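Local coordinates for transthyretin-like protein (Klebsiella pneumoniae subsp. pneumoniae, PDB 3QVA) that probably hydrolyses 5-hydroxyisourate to 2-oxo-4-hydroxy-4-carboxy-5-ureidoimidazoline in purine breakdown, working as a homotetramer of the transthyretin family, at residues L65-G70 / T83-D88. Residues are numbered along the deposited sequence; the frame is centred on the assembly and turned at random.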
loop_
_atom_site.group_PDB
_atom_site.type_symbol
_atom_site.label_atom_id
_atom_site.label_comp_id
_atom_site.label_asym_id
_atom_site.label_seq_id
_atom_site.Cartn_x
_atom_site.Cartn_y
_atom_site.Cartn_z
ATOM N N LEU A 65 13.515 -6.299 -10.649
ATOM C CA LEU A 65 13.612 -4.846 -10.815
ATOM C C LEU A 65 13.990 -4.232 -9.488
ATOM O O LEU A 65 13.306 -4.455 -8.501
ATOM C CB LEU A 65 12.271 -4.242 -11.235
ATOM C CG LEU A 65 11.911 -3.795 -12.645
ATOM C CD1 LEU A 65 10.615 -2.988 -12.550
ATOM C CD2 LEU A 65 13.002 -2.966 -13.318
ATOM N N THR A 66 15.064 -3.449 -9.458
ATOM C CA THR A 66 15.530 -2.879 -8.204
ATOM C C THR A 66 15.623 -1.364 -8.275
ATOM O O THR A 66 16.406 -0.822 -9.060
ATOM C CB THR A 66 16.903 -3.457 -7.805
ATOM O OG1 THR A 66 16.816 -4.889 -7.755
ATOM C CG2 THR A 66 17.344 -2.919 -6.438
ATOM N N ALA A 67 14.836 -0.692 -7.438
ATOM C CA ALA A 67 14.860 0.767 -7.367
ATOM C C ALA A 67 15.738 1.198 -6.206
ATOM O O ALA A 67 15.584 0.716 -5.087
ATOM C CB ALA A 67 13.445 1.329 -7.214
ATOM N N GLU A 68 16.679 2.098 -6.478
ATOM C CA GLU A 68 17.615 2.527 -5.456
ATOM C C GLU A 68 16.993 3.649 -4.630
ATOM O O GLU A 68 17.388 4.812 -4.708
ATOM C CB GLU A 68 18.943 2.940 -6.099
ATOM C CG GLU A 68 19.658 1.760 -6.764
ATOM C CD GLU A 68 20.162 0.744 -5.754
ATOM O OE1 GLU A 68 20.617 1.166 -4.675
ATOM O OE2 GLU A 68 20.105 -0.476 -6.038
ATOM N N THR A 69 16.003 3.278 -3.831
ATOM C CA THR A 69 15.186 4.246 -3.113
ATOM C C THR A 69 15.919 4.884 -1.933
ATOM O O THR A 69 15.787 6.095 -1.689
ATOM C CB THR A 69 13.875 3.605 -2.632
ATOM O OG1 THR A 69 14.176 2.447 -1.844
ATOM C CG2 THR A 69 13.026 3.183 -3.832
ATOM N N GLY A 70 16.707 4.083 -1.217
ATOM C CA GLY A 70 17.439 4.569 -0.046
ATOM C C GLY A 70 18.428 5.655 -0.425
ATOM O O GLY A 70 18.515 6.690 0.250
ATOM N N THR A 83 16.762 0.223 2.421
ATOM C CA THR A 83 17.960 0.573 1.646
ATOM C C THR A 83 17.723 0.621 0.133
ATOM O O THR A 83 18.385 1.375 -0.578
ATOM C CB THR A 83 19.125 -0.384 1.946
ATOM O OG1 THR A 83 18.725 -1.725 1.653
ATOM C CG2 THR A 83 19.526 -0.289 3.408
ATOM N N ARG A 84 16.795 -0.209 -0.342
ATOM C CA ARG A 84 16.400 -0.244 -1.747
ATOM C C ARG A 84 15.078 -0.990 -1.828
ATOM O O ARG A 84 14.604 -1.517 -0.817
ATOM C CB ARG A 84 17.470 -0.914 -2.631
ATOM C CG ARG A 84 18.029 -2.229 -2.106
ATOM C CD ARG A 84 19.224 -2.688 -2.937
ATOM N NE ARG A 84 20.185 -1.605 -3.131
ATOM C CZ ARG A 84 21.031 -1.179 -2.197
ATOM N NH1 ARG A 84 21.864 -0.179 -2.462
ATOM N NH2 ARG A 84 21.041 -1.745 -0.996
ATOM N N ALA A 85 14.485 -1.012 -3.014
ATOM C CA ALA A 85 13.219 -1.679 -3.232
ATOM C C ALA A 85 13.384 -2.654 -4.386
ATOM O O ALA A 85 13.541 -2.246 -5.535
ATOM C CB ALA A 85 12.122 -0.650 -3.527
ATOM N N GLN A 86 13.375 -3.942 -4.059
ATOM C CA GLN A 86 13.541 -4.992 -5.049
ATOM C C GLN A 86 12.214 -5.705 -5.293
ATOM O O GLN A 86 11.565 -6.160 -4.342
ATOM C CB GLN A 86 14.612 -5.989 -4.590
ATOM C CG GLN A 86 14.825 -7.136 -5.558
ATOM C CD GLN A 86 15.863 -8.140 -5.078
ATOM O OE1 GLN A 86 15.546 -9.311 -4.850
ATOM N NE2 GLN A 86 17.105 -7.691 -4.921
ATOM N N ILE A 87 11.821 -5.790 -6.566
ATOM C CA ILE A 87 10.664 -6.577 -6.981
ATOM C C ILE A 87 11.141 -7.819 -7.731
ATOM O O ILE A 87 11.975 -7.730 -8.646
ATOM C CB ILE A 87 9.732 -5.782 -7.914
ATOM C CG1 ILE A 87 9.209 -4.518 -7.230
ATOM C CG2 ILE A 87 8.555 -6.662 -8.367
ATOM C CD1 ILE A 87 8.491 -3.594 -8.218
ATOM N N ASP A 88 10.614 -8.973 -7.341
ATOM C CA ASP A 88 10.954 -10.225 -8.007
ATOM C C ASP A 88 9.702 -10.762 -8.674
ATOM O O ASP A 88 8.698 -11.010 -8.008
ATOM C CB ASP A 88 11.494 -11.220 -6.984
ATOM C CG ASP A 88 12.824 -10.792 -6.417
ATOM O OD1 ASP A 88 12.855 -10.324 -5.253
ATOM O OD2 ASP A 88 13.832 -10.904 -7.152
HETATM O O HOH W 1 19.369 2.745 -2.716
#
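Leu-65 and Ile-87 face each other as an antiparallel hydrogen-bonded pair, Leu-65 O receiving Ile-87 N at 2.8 Å, almost straight (178°). Next, Thr-66 is a non-hydrogen-bonded partner of Gln-86; its OG1 rests 3.7 Å from Gln-86 CG, while CG2 reaches Arg-84 CD at 4.0 Å. Ala-67 and Ala-85 bond in both directions, their side chains sharing a face with Leu-65 and Ile-87. Glu-68 is the N-cap residue, right before helix 69-75; its side chain, bent at chi2 (-68°), runs beside Arg-84. In one of its two conformers, Arg-84 makes a side-on salt bridge: its NE meets Glu-68 OE2 at 3.1 Å in the guanidinium plane, its NH1 meets Glu-68 OE1 at 2.9 Å, tilted from it, and the carboxylate and guanidinium planes lie 44° apart. A water donates to both Glu-68 OE1 and Thr-83 O. Thr-69 packs CG2 against Ala-85 CB (3.9 Å). The contact joins edge strand 82-90 to strand 62-67, itself flanked by 29-34, in one four-stranded antiparallel sheet of the transthyretin fold; Phe-103 of strand 99-106 covers the alanine face, the sheet runs on at this edge into the second subunit of the homotetramer, and Asp-88 of this chain salt-bridges Arg-84 of that subunit.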